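Local coordinates for protein O-methyltransferase, putative (Bacillus cereus, PDB 3DUW) that acts as an S-adenosylmethionine-dependent methyltransferase, probably moving the methyl group onto a hydroxyl oxygen of an acceptor molecule, at residues Gln12-Val17 with Ser43-Lys48; Gln55-Arg60 with Leu156-Thr161; Val87-Ser92 with Leu120-Gln125; Glu171-Val174 with Thr178-Asp181. One frame throughout, in Å; residues are numbered along the deposited sequence.

Interaction 1. Residues Gln12-Val17 with Ser43-Lys48; sequences QYVSDV and SPTQGK
Val-14 and Ser-15 of the N-terminal helix 4-18 lean on Pro-44 and Thr-45, in the first turn of helix 44-57, a helix start built as a capping box. The example illustrates how a capped helix start settles its first polar groups locally while carbon of Pro-44 and Thr-45 meets the neighbouring helix. Within the box Ser-43 is the N-cap: its OG accepts from Gln-46 N at 3.2 Å, and Gln-46 OE1 accepts in turn from Ser-43 N at 3.0 Å, a nearly straight bond (169°) whose donor stands above the amide carbonyl plane. Across the contact no hydrogen bond forms. The segment axes approach to 10.3 Å and are inclined at 53°, and Ser-15 and Thr-45 are the closest pair of CA atoms, 6.4 Å apart. Thr-45 OG1 sits between the backbone N and the carbonyl carbon (chi1 52°), which leaves the methyl CG2 anti to the carbonyl carbon and facing Val-14; the two side chains cross at about a right angle. Ala-204 of the second subunit packs on both of them, and Thr-203 OG1 of that subunit bonds to Thr-45 O, so the seam between the helices is also part of the dimer interface. Beside it, Ser-15 OG rests against Pro-44 CB at 4.2 Å. The tightest touch is methyl on methyl, Val-14 CG1 to Thr-45 CG2, at 3.6 Å.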
loop_
_atom_site.group_PDB
_atom_site.type_symbol
_atom_site.label_atom_id
_atom_site.label_comp_id
_atom_site.label_asym_id
_atom_site.label_seq_id
_atom_site.Cartn_x
_atom_site.Cartn_y
_atom_site.Cartn_z
ATOM N N GLN A 12 17.707 -0.520 2.139
ATOM C CA GLN A 12 18.583 0.191 3.067
ATOM C C GLN A 12 18.543 1.683 2.745
ATOM O O GLN A 12 18.526 2.522 3.643
ATOM C CB GLN A 12 20.024 -0.322 2.958
ATOM C CG GLN A 12 20.977 0.273 3.993
ATOM C CD GLN A 12 20.614 -0.122 5.410
ATOM O OE1 GLN A 12 20.525 -1.308 5.734
ATOM N NE2 GLN A 12 20.403 0.871 6.266
ATOM N N TYR A 13 18.536 2.007 1.457
ATOM C CA TYR A 13 18.467 3.396 1.019
ATOM C C TYR A 13 17.143 4.014 1.469
ATOM O O TYR A 13 17.113 5.088 2.075
ATOM C CB TYR A 13 18.571 3.475 -0.507
ATOM C CG TYR A 13 18.292 4.858 -1.057
ATOM C CD1 TYR A 13 19.254 5.863 -0.989
ATOM C CD2 TYR A 13 17.047 5.172 -1.611
ATOM C CE1 TYR A 13 18.985 7.149 -1.456
ATOM C CE2 TYR A 13 16.770 6.459 -2.080
ATOM C CZ TYR A 13 17.744 7.439 -1.998
ATOM O OH TYR A 13 17.481 8.710 -2.457
ATOM N N VAL A 14 16.043 3.332 1.160
ATOM C CA VAL A 14 14.716 3.819 1.522
ATOM C C VAL A 14 14.600 4.060 3.021
ATOM O O VAL A 14 14.120 5.106 3.453
ATOM C CB VAL A 14 13.617 2.819 1.079
ATOM C CG1 VAL A 14 12.257 3.259 1.606
ATOM C CG2 VAL A 14 13.588 2.728 -0.439
ATOM N N SER A 15 15.048 3.092 3.814
ATOM C CA SER A 15 14.983 3.218 5.264
ATOM C C SER A 15 15.876 4.352 5.761
ATOM O O SER A 15 15.458 5.161 6.589
ATOM C CB SER A 15 15.398 1.901 5.926
ATOM O OG SER A 15 15.235 1.966 7.332
ATOM N N ASP A 16 17.104 4.418 5.251
ATOM C CA ASP A 16 18.034 5.462 5.668
ATOM C C ASP A 16 17.471 6.857 5.461
ATOM O O ASP A 16 17.594 7.721 6.328
ATOM C CB ASP A 16 19.357 5.360 4.905
ATOM C CG ASP A 16 20.235 4.235 5.398
ATOM O OD1 ASP A 16 19.989 3.727 6.511
ATOM O OD2 ASP A 16 21.182 3.868 4.669
ATOM N N VAL A 17 16.851 7.085 4.310
ATOM C CA VAL A 17 16.320 8.402 4.015
ATOM C C VAL A 17 14.940 8.710 4.590
ATOM O O VAL A 17 14.721 9.804 5.101
ATOM C CB VAL A 17 16.284 8.654 2.485
ATOM C CG1 VAL A 17 17.679 8.506 1.905
ATOM C CG2 VAL A 17 15.328 7.686 1.813
ATOM N N SER A 43 9.533 -5.995 7.695
ATOM C CA SER A 43 10.708 -5.155 7.503
ATOM C C SER A 43 10.351 -3.751 7.982
ATOM O O SER A 43 9.175 -3.432 8.183
ATOM C CB SER A 43 11.078 -5.093 6.023
ATOM O OG SER A 43 10.098 -4.357 5.310
ATOM N N PRO A 44 11.358 -2.886 8.170
ATOM C CA PRO A 44 11.057 -1.527 8.625
ATOM C C PRO A 44 10.135 -0.761 7.668
ATOM O O PRO A 44 9.228 -0.051 8.110
ATOM C CB PRO A 44 12.436 -0.887 8.730
ATOM C CG PRO A 44 13.311 -2.045 9.104
ATOM C CD PRO A 44 12.809 -3.140 8.187
ATOM N N THR A 45 10.368 -0.897 6.364
ATOM C CA THR A 45 9.546 -0.194 5.383
ATOM C C THR A 45 8.122 -0.744 5.360
ATOM O O THR A 45 7.168 -0.000 5.122
ATOM C CB THR A 45 10.163 -0.265 3.968
ATOM O OG1 THR A 45 10.447 -1.626 3.628
ATOM C CG2 THR A 45 11.450 0.549 3.914
ATOM N N GLN A 46 7.975 -2.044 5.602
ATOM C CA GLN A 46 6.652 -2.660 5.651
ATOM C C GLN A 46 5.958 -2.195 6.934
ATOM O O GLN A 46 4.756 -1.921 6.936
ATOM C CB GLN A 46 6.762 -4.187 5.648
ATOM C CG GLN A 46 7.269 -4.759 4.340
ATOM C CD GLN A 46 7.603 -6.232 4.433
ATOM O OE1 GLN A 46 7.611 -6.815 5.517
ATOM N NE2 GLN A 46 7.895 -6.841 3.292
ATOM N N GLY A 47 6.713 -2.120 8.027
ATOM C CA GLY A 47 6.133 -1.658 9.273
ATOM C C GLY A 47 5.621 -0.238 9.132
ATOM O O GLY A 47 4.522 0.080 9.592
ATOM N N LYS A 48 6.401 0.628 8.487
ATOM C CA LYS A 48 5.956 2.002 8.327
ATOM C C LYS A 48 4.758 2.073 7.391
ATOM O O LYS A 48 3.893 2.932 7.553
ATOM C CB LYS A 48 7.077 2.902 7.819
ATOM C CG LYS A 48 6.671 4.362 7.878
ATOM C CD LYS A 48 7.855 5.294 7.835
ATOM C CE LYS A 48 7.403 6.722 8.085
ATOM N NZ LYS A 48 8.551 7.655 8.034
#

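Interaction 2. Residues Gln55-Arg60 with Leu156-Thr161; sequences QIQGAR and LSRPGT
Gln-57 NE2 has two carbonyl oxygens around it: it is hydrogen-bonded to Asp-135 O, and Gly-160 O lies 3.1 Å from the same NE2. The amide gets there on a stretched chain, with CG anti to the backbone N (chi1 169°) and the next bond also extended, so the last helical residue of 44-57 spans the distance to the turn that follows helix 146-155. That turn is a type II beta turn from Arg-158 to Thr-161, closed by Thr-161 N to Arg-158 O at 2.9 Å. Thr-161 OG1 reinforces it, accepting from Arg-158 N at 2.9 Å (N-H...O 161°) and bonding to Phe-134 O as well. Arg-158 sends its guanidinium back toward the helix end, its NH2 coming to 4.1 Å from Gln-57 NE2 at an oblique angle, while its NE makes a salt bridge with Asp-135 OD1. A water accepts a hydrogen bond from Arg-158 NH2 at 2.9 Å and donates a weak one to Gly-58 O at 3.4 Å. Here the principle is one of shared anchoring: both segments fasten to Asp-135 more firmly than to each other. Gly-58, with positive phi, is the C-prime residue of the Schellman motif ending helix 44-57, from which the chain turns into strand 61-65; the beta turn leads into strand 162-166, and strand 136-139 lies between these two strands in the sheet.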
loop_
_atom_site.group_PDB
_atom_site.type_symbol
_atom_site.label_atom_id
_atom_site.label_comp_id
_atom_site.label_asym_id
_atom_site.label_seq_id
_atom_site.Cartn_x
_atom_site.Cartn_y
_atom_site.Cartn_z
ATOM N N GLN A 55 -2.972 5.282 9.952
ATOM C CA GLN A 55 -3.231 6.713 10.086
ATOM C C GLN A 55 -4.171 7.204 8.992
ATOM O O GLN A 55 -5.058 8.018 9.250
ATOM C CB GLN A 55 -1.914 7.494 10.046
ATOM C CG GLN A 55 -0.940 7.085 11.143
ATOM C CD GLN A 55 0.369 7.842 11.098
ATOM O OE1 GLN A 55 0.992 7.966 10.044
ATOM N NE2 GLN A 55 0.803 8.340 12.249
ATOM N N ILE A 56 -3.988 6.701 7.774
ATOM C CA ILE A 56 -4.829 7.101 6.653
ATOM C C ILE A 56 -6.276 6.705 6.909
ATOM O O ILE A 56 -7.197 7.480 6.649
ATOM C CB ILE A 56 -4.336 6.465 5.339
ATOM C CG1 ILE A 56 -2.981 7.067 4.969
ATOM C CG2 ILE A 56 -5.346 6.697 4.224
ATOM C CD1 ILE A 56 -2.278 6.359 3.841
ATOM N N GLN A 57 -6.481 5.500 7.423
ATOM C CA GLN A 57 -7.832 5.054 7.720
ATOM C C GLN A 57 -8.362 5.704 8.989
ATOM O O GLN A 57 -9.573 5.837 9.163
ATOM C CB GLN A 57 -7.886 3.541 7.908
ATOM C CG GLN A 57 -9.224 3.102 8.483
ATOM C CD GLN A 57 -9.327 1.621 8.714
ATOM O OE1 GLN A 57 -8.434 1.009 9.299
ATOM N NE2 GLN A 57 -10.433 1.032 8.269
ATOM N N GLY A 58 -7.456 6.103 9.874
ATOM C CA GLY A 58 -7.881 6.694 11.129
ATOM C C GLY A 58 -8.441 5.582 11.997
ATOM O O GLY A 58 -9.416 5.769 12.726
ATOM N N ALA A 59 -7.819 4.408 11.905
ATOM C CA ALA A 59 -8.251 3.243 12.667
ATOM C C ALA A 59 -8.176 3.509 14.159
ATOM O O ALA A 59 -7.273 4.197 14.631
ATOM C CB ALA A 59 -7.392 2.035 12.311
ATOM N N ARG A 60 -9.126 2.941 14.895
ATOM C CA ARG A 60 -9.183 3.114 16.336
ATOM C C ARG A 60 -9.188 1.770 17.059
ATOM O O ARG A 60 -8.918 1.708 18.257
ATOM C CB ARG A 60 -10.434 3.916 16.710
ATOM C CG ARG A 60 -10.509 4.314 18.171
ATOM C CD ARG A 60 -10.954 5.763 18.319
ATOM N NE ARG A 60 -12.231 6.026 17.663
ATOM C CZ ARG A 60 -12.819 7.219 17.629
ATOM N NH1 ARG A 60 -12.246 8.261 18.214
ATOM N NH2 ARG A 60 -13.985 7.369 17.015
ATOM N N LEU A 156 -15.676 -10.172 12.548
ATOM C CA LEU A 156 -15.380 -9.143 13.539
ATOM C C LEU A 156 -15.136 -7.762 12.943
ATOM O O LEU A 156 -14.648 -6.862 13.626
ATOM C CB LEU A 156 -14.163 -9.568 14.364
ATOM C CG LEU A 156 -14.300 -10.931 15.047
ATOM C CD1 LEU A 156 -12.998 -11.303 15.737
ATOM C CD2 LEU A 156 -15.449 -10.888 16.046
ATOM N N SER A 157 -15.497 -7.589 11.677
ATOM C CA SER A 157 -15.295 -6.318 10.990
ATOM C C SER A 157 -16.529 -5.422 10.973
ATOM O O SER A 157 -17.564 -5.743 11.559
ATOM C CB SER A 157 -14.871 -6.582 9.544
ATOM O OG SER A 157 -15.945 -7.133 8.797
ATOM N N ARG A 158 -16.386 -4.284 10.301
ATOM C CA ARG A 158 -17.462 -3.317 10.118
ATOM C C ARG A 158 -17.279 -2.807 8.693
ATOM O O ARG A 158 -16.202 -2.955 8.113
ATOM C CB ARG A 158 -17.346 -2.146 11.106
ATOM C CG ARG A 158 -16.142 -1.229 10.890
ATOM C CD ARG A 158 -16.269 0.061 11.698
ATOM N NE ARG A 158 -15.108 0.942 11.562
ATOM C CZ ARG A 158 -14.721 1.522 10.428
ATOM N NH1 ARG A 158 -15.398 1.320 9.307
ATOM N NH2 ARG A 158 -13.656 2.315 10.417
ATOM N N PRO A 159 -18.327 -2.226 8.094
ATOM C CA PRO A 159 -18.151 -1.729 6.728
ATOM C C PRO A 159 -17.005 -0.724 6.728
ATOM O O PRO A 159 -16.980 0.193 7.547
ATOM C CB PRO A 159 -19.499 -1.083 6.423
ATOM C CG PRO A 159 -20.453 -1.943 7.202
ATOM C CD PRO A 159 -19.732 -2.105 8.522
ATOM N N GLY A 160 -16.048 -0.908 5.824
ATOM C CA GLY A 160 -14.917 -0.002 5.767
ATOM C C GLY A 160 -13.657 -0.581 6.385
ATOM O O GLY A 160 -12.583 -0.009 6.245
ATOM N N THR A 161 -13.784 -1.711 7.072
ATOM C CA THR A 161 -12.626 -2.350 7.692
ATOM C C THR A 161 -11.566 -2.697 6.653
ATOM O O THR A 161 -11.880 -3.170 5.560
ATOM C CB THR A 161 -13.027 -3.648 8.433
ATOM O OG1 THR A 161 -13.751 -3.311 9.622
ATOM C CG2 THR A 161 -11.797 -4.466 8.811
HETATM O O HOH W 1 -12.229 3.943 12.370
#

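Interaction 3. Residues Val87-Ser92 with Leu120-Gln125; sequences VTLEAS and LDSLQQ. With SAH (S-adenosyl-L-homocysteine), chain C.
This is a buried, wholly apolar packing of a strand against a helix, set where strand 85-90 of the Rossmann-like methyltransferase sheet meets helix 119-128. Leu-89 carries it from the strand, with Ser-122 and Leu-123 answering from the helix. The two methyls of Leu-89 divide the work: CD1 meets Leu-123 CD2 at 3.8 Å, while CD2 lies against Ser-122 CB at 3.9 Å, so the serine contributes its carbon here. CG of Leu-89 stands anti to its carbonyl carbon (chi1 -45°), which brings its two methyls to Leu-123 and Ser-122, and the leucine side chains cross obliquely. Trp-152 of helix 146-155 also packs on Leu-123.

Strand alternation turns the next residue, Glu-90, away from the helix and into the cofactor site. There its carboxylate holds the ribose of S-adenosyl-L-homocysteine with one oxygen for each hydroxyl: O3' of the ligand donates to Glu-90 OE1 at 2.7 Å, and O2' donates to OE2, also at 2.7 Å. OE2 is gripped further by Ser-92 N, which comes on the anti side at 3.0 Å with an N-H...O angle of 162°, and OE1 by Leu-68 N. Ala-91 brings its CB to the adenine, 3.6 Å from the ligand atom C2.

An acidic residue at the end of the second strand, binding the ribose hydroxyls, is a hallmark of Rossmann-like methyltransferases. In this strand hydrocarbon on one side packs on the helix, while on the other backbone N-H groups hold the carboxylate for its two-hydroxyl grip.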
loop_
_atom_site.group_PDB
_atom_site.type_symbol
_atom_site.label_atom_id
_atom_site.label_comp_id
_atom_site.label_asym_id
_atom_site.label_seq_id
_atom_site.Cartn_x
_atom_site.Cartn_y
_atom_site.Cartn_z
ATOM N N VAL A 87 -5.272 -5.259 19.621
ATOM C CA VAL A 87 -5.417 -6.553 20.264
ATOM C C VAL A 87 -4.637 -7.476 19.339
ATOM O O VAL A 87 -4.965 -7.592 18.158
ATOM C CB VAL A 87 -6.886 -7.017 20.326
ATOM C CG1 VAL A 87 -6.956 -8.421 20.899
ATOM C CG2 VAL A 87 -7.702 -6.055 21.177
ATOM N N THR A 88 -3.592 -8.108 19.862
ATOM C CA THR A 88 -2.773 -8.995 19.050
ATOM C C THR A 88 -2.747 -10.408 19.632
ATOM O O THR A 88 -2.685 -10.593 20.852
ATOM C CB THR A 88 -1.342 -8.411 18.890
ATOM O OG1 THR A 88 -0.588 -9.235 17.998
ATOM C CG2 THR A 88 -0.637 -8.302 20.235
ATOM N N LEU A 89 -2.802 -11.396 18.744
ATOM C CA LEU A 89 -2.850 -12.804 19.129
ATOM C C LEU A 89 -1.550 -13.562 18.863
ATOM O O LEU A 89 -1.010 -13.524 17.754
ATOM C CB LEU A 89 -4.007 -13.477 18.383
ATOM C CG LEU A 89 -5.307 -12.662 18.384
ATOM C CD1 LEU A 89 -6.393 -13.433 17.655
ATOM C CD2 LEU A 89 -5.736 -12.352 19.808
ATOM N N GLU A 90 -1.070 -14.270 19.883
ATOM C CA GLU A 90 0.174 -15.027 19.783
ATOM C C GLU A 90 0.067 -16.392 20.465
ATOM O O GLU A 90 -0.301 -16.485 21.637
ATOM C CB GLU A 90 1.310 -14.210 20.404
ATOM C CG GLU A 90 2.653 -14.912 20.450
ATOM C CD GLU A 90 3.077 -15.443 19.096
ATOM O OE1 GLU A 90 3.019 -14.672 18.111
ATOM O OE2 GLU A 90 3.474 -16.626 19.018
ATOM N N ALA A 91 0.403 -17.447 19.731
ATOM C CA ALA A 91 0.321 -18.807 20.256
ATOM C C ALA A 91 1.439 -19.190 21.222
ATOM O O ALA A 91 1.211 -19.937 22.173
ATOM C CB ALA A 91 0.283 -19.797 19.105
ATOM N N SER A 92 2.646 -18.692 20.980
ATOM C CA SER A 92 3.784 -19.010 21.836
ATOM C C SER A 92 3.822 -18.163 23.102
ATOM O O SER A 92 3.838 -16.933 23.035
ATOM C CB SER A 92 5.088 -18.819 21.056
ATOM O OG SER A 92 6.208 -18.851 21.922
ATOM N N LEU A 120 -7.398 -19.094 16.727
ATOM C CA LEU A 120 -8.785 -19.511 16.569
ATOM C C LEU A 120 -9.530 -19.551 17.901
ATOM O O LEU A 120 -10.717 -19.229 17.956
ATOM C CB LEU A 120 -8.860 -20.868 15.863
ATOM C CG LEU A 120 -8.420 -20.859 14.393
ATOM C CD1 LEU A 120 -8.572 -22.250 13.811
ATOM C CD2 LEU A 120 -9.257 -19.860 13.600
ATOM N N ASP A 121 -8.844 -19.935 18.977
ATOM C CA ASP A 121 -9.484 -19.971 20.290
ATOM C C ASP A 121 -9.719 -18.558 20.808
ATOM O O ASP A 121 -10.786 -18.248 21.333
ATOM C CB ASP A 121 -8.632 -20.735 21.309
ATOM C CG ASP A 121 -8.590 -22.220 21.036
ATOM O OD1 ASP A 121 -9.657 -22.796 20.728
ATOM O OD2 ASP A 121 -7.499 -22.816 21.140
ATOM N N SER A 122 -8.713 -17.702 20.656
ATOM C CA SER A 122 -8.819 -16.326 21.118
ATOM C C SER A 122 -9.866 -15.529 20.345
ATOM O O SER A 122 -10.540 -14.674 20.913
ATOM C CB SER A 122 -7.458 -15.629 21.016
ATOM O OG SER A 122 -6.521 -16.218 21.901
ATOM N N LEU A 123 -10.000 -15.803 19.051
ATOM C CA LEU A 123 -10.972 -15.089 18.231
ATOM C C LEU A 123 -12.397 -15.367 18.709
ATOM O O LEU A 123 -13.244 -14.472 18.716
ATOM C CB LEU A 123 -10.793 -15.473 16.757
ATOM C CG LEU A 123 -9.511 -14.894 16.139
ATOM C CD1 LEU A 123 -9.158 -15.618 14.857
ATOM C CD2 LEU A 123 -9.700 -13.408 15.886
ATOM N N GLN A 124 -12.652 -16.603 19.124
ATOM C CA GLN A 124 -13.969 -16.981 19.625
ATOM C C GLN A 124 -14.226 -16.248 20.938
ATOM O O GLN A 124 -15.339 -15.785 21.195
ATOM C CB GLN A 124 -14.037 -18.492 19.848
ATOM C CG GLN A 124 -15.397 -19.000 20.314
ATOM C CD GLN A 124 -16.524 -18.580 19.392
ATOM O OE1 GLN A 124 -17.137 -17.526 19.577
ATOM N NE2 GLN A 124 -16.792 -19.395 18.381
ATOM N N GLN A 125 -13.186 -16.136 21.761
ATOM C CA GLN A 125 -13.295 -15.444 23.040
ATOM C C GLN A 125 -13.585 -13.966 22.813
ATOM O O GLN A 125 -14.408 -13.369 23.506
ATOM C CB GLN A 125 -11.997 -15.594 23.841
ATOM C CG GLN A 125 -11.716 -17.007 24.315
ATOM C CD GLN A 125 -10.391 -17.124 25.041
ATOM O OE1 GLN A 125 -10.126 -16.392 25.994
ATOM N NE2 GLN A 125 -9.551 -18.051 24.593
HETATM N N SAH C . 3.664 -9.813 12.447
HETATM C CA SAH C . 4.836 -9.980 13.384
HETATM C CB SAH C . 5.468 -11.320 13.200
HETATM C CG SAH C . 4.619 -12.542 13.458
HETATM S SD SAH C . 5.528 -14.035 12.867
HETATM C C SAH C . 5.896 -8.888 13.021
HETATM O O SAH C . 5.682 -8.155 12.051
HETATM O OXT SAH C . 6.934 -8.822 13.771
HETATM C "C5'" SAH C . 4.235 -15.207 12.950
HETATM C "C4'" SAH C . 3.759 -15.455 14.462
HETATM O "O4'" SAH C . 2.714 -16.406 14.272
HETATM C "C3'" SAH C . 4.742 -16.170 15.378
HETATM O "O3'" SAH C . 5.052 -15.398 16.540
HETATM C "C2'" SAH C . 3.998 -17.531 15.685
HETATM O "O2'" SAH C . 4.325 -18.066 16.959
HETATM C "C1'" SAH C . 2.544 -17.135 15.526
HETATM N N9 SAH C . 1.655 -18.123 15.342
HETATM C C8 SAH C . 1.704 -19.316 14.640
HETATM N N7 SAH C . 0.626 -20.031 14.692
HETATM C C5 SAH C . -0.259 -19.272 15.499
HETATM C C6 SAH C . -1.613 -19.531 15.924
HETATM N N6 SAH C . -2.303 -20.629 15.590
HETATM N N1 SAH C . -2.168 -18.556 16.713
HETATM C C2 SAH C . -1.504 -17.420 17.079
HETATM N N3 SAH C . -0.209 -17.138 16.694
HETATM C C4 SAH C . 0.349 -18.105 15.908
#

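Interaction 4. Residues Glu171-Val174 with Thr178-Asp181; sequences EGEV and TSND
The carboxylates of Glu-173 and Asp-181 approach each other by their oxygens, neither lying on a face of the other, with their planes turned roughly 56° apart. Their nearest atoms, Glu-173 OE1 and Asp-181 OD2, stay 4.4 Å apart, and two waters fill the role of go-between. One water donates both ways, to Glu-173 OE1 at 2.7 Å and to Asp-181 OD2 at 2.8 Å. The other donates to the same Glu-173 OE1 and reaches Ser-179 OG at 2.7 Å; the two waters stand nearly at right angles as seen from OE1. Ser-179 OG is held in turn by Asp-181 N at 3.1 Å (N-H...O 159°), an ST turn that orders the chain just ahead of helix 182-196, where Asp-181 is the N-cap. The waters therefore bridge two parts of the surface loop that leads to helix 182-196, with Val-184 of that helix touching both Glu-173 and Ser-179. The general lesson concerns like charges: two acids can be neighbours when water hydrogens point at both. The salt bridge from Asp-181 OD2 to Arg-183 NH2 could offset part of any repulsion between the two carboxylates.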
loop_
_atom_site.group_PDB
_atom_site.type_symbol
_atom_site.label_atom_id
_atom_site.label_comp_id
_atom_site.label_asym_id
_atom_site.label_seq_id
_atom_site.Cartn_x
_atom_site.Cartn_y
_atom_site.Cartn_z
ATOM N N GLU A 171 7.860 -16.024 -2.674
ATOM C CA GLU A 171 8.832 -16.281 -3.731
ATOM C C GLU A 171 8.202 -16.776 -5.030
ATOM O O GLU A 171 8.853 -17.441 -5.841
ATOM C CB GLU A 171 9.899 -17.264 -3.229
ATOM C CG GLU A 171 10.590 -16.775 -1.963
ATOM C CD GLU A 171 11.828 -17.573 -1.614
ATOM O OE1 GLU A 171 11.753 -18.820 -1.600
ATOM O OE2 GLU A 171 12.875 -16.947 -1.341
ATOM N N GLY A 172 6.933 -16.429 -5.228
ATOM C CA GLY A 172 6.226 -16.816 -6.435
ATOM C C GLY A 172 5.551 -18.175 -6.402
ATOM O O GLY A 172 4.881 -18.556 -7.362
ATOM N N GLU A 173 5.713 -18.904 -5.302
ATOM C CA GLU A 173 5.120 -20.230 -5.182
ATOM C C GLU A 173 3.598 -20.217 -5.106
ATOM O O GLU A 173 2.950 -21.249 -5.294
ATOM C CB GLU A 173 5.696 -20.944 -3.958
ATOM C CG GLU A 173 7.152 -21.349 -4.120
ATOM C CD GLU A 173 7.731 -21.950 -2.857
ATOM O OE1 GLU A 173 7.051 -22.796 -2.238
ATOM O OE2 GLU A 173 8.869 -21.586 -2.489
ATOM N N VAL A 174 3.026 -19.049 -4.841
ATOM C CA VAL A 174 1.578 -18.924 -4.736
ATOM C C VAL A 174 0.837 -19.416 -5.985
ATOM O O VAL A 174 -0.326 -19.803 -5.901
ATOM C CB VAL A 174 1.171 -17.455 -4.441
ATOM C CG1 VAL A 174 1.591 -16.547 -5.586
ATOM C CG2 VAL A 174 -0.324 -17.363 -4.194
ATOM N N THR A 178 -0.042 -27.287 -7.051
ATOM C CA THR A 178 0.404 -28.593 -6.570
ATOM C C THR A 178 1.427 -28.509 -5.436
ATOM O O THR A 178 1.970 -29.527 -5.010
ATOM C CB THR A 178 1.012 -29.420 -7.725
ATOM O OG1 THR A 178 1.214 -30.768 -7.293
ATOM C CG2 THR A 178 2.342 -28.841 -8.151
ATOM N N SER A 179 1.675 -27.301 -4.941
ATOM C CA SER A 179 2.642 -27.099 -3.866
ATOM C C SER A 179 2.403 -27.987 -2.650
ATOM O O SER A 179 1.276 -28.124 -2.178
ATOM C CB SER A 179 2.642 -25.635 -3.416
ATOM O OG SER A 179 3.480 -25.459 -2.285
ATOM N N ASN A 180 3.485 -28.569 -2.140
ATOM C CA ASN A 180 3.427 -29.438 -0.971
ATOM C C ASN A 180 3.577 -28.616 0.313
ATOM O O ASN A 180 3.636 -29.166 1.412
ATOM C CB ASN A 180 4.540 -30.490 -1.054
ATOM C CG ASN A 180 4.511 -31.469 0.104
ATOM O OD1 ASN A 180 3.513 -32.156 0.330
ATOM N ND2 ASN A 180 5.613 -31.542 0.844
ATOM N N ASP A 181 3.636 -27.295 0.163
ATOM C CA ASP A 181 3.780 -26.389 1.304
ATOM C C ASP A 181 2.392 -25.988 1.808
ATOM O O ASP A 181 1.645 -25.305 1.108
ATOM C CB ASP A 181 4.554 -25.138 0.874
ATOM C CG ASP A 181 4.984 -24.280 2.047
ATOM O OD1 ASP A 181 4.271 -24.254 3.070
ATOM O OD2 ASP A 181 6.035 -23.609 1.939
HETATM O O HOH W 2 5.939 -24.765 -3.210
HETATM O O HOH W 3 7.969 -24.165 -0.052
#

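In the fold
The four contacts grade from core to surface. Interaction 3 is fully buried and joins strand to helix by hydrocarbon alone; interactions 1 and 2 are partly buried, and interaction 4 lies at the surface, where water carries the bonds. Interactions 1 and 2 use opposite ends of helix 44-57, its capped start and its Schellman end, one meeting a helix by methyl contacts and the other a turn by polar groups; both, like interaction 4, touch the second subunit. Interaction 3 is nested in the loop that interaction 2 closes, and they meet where Leu-156 CD1 packs on Leu-123 CD2 at 3.9 Å. Interaction 3 alone includes residues that bind the cofactor product directly.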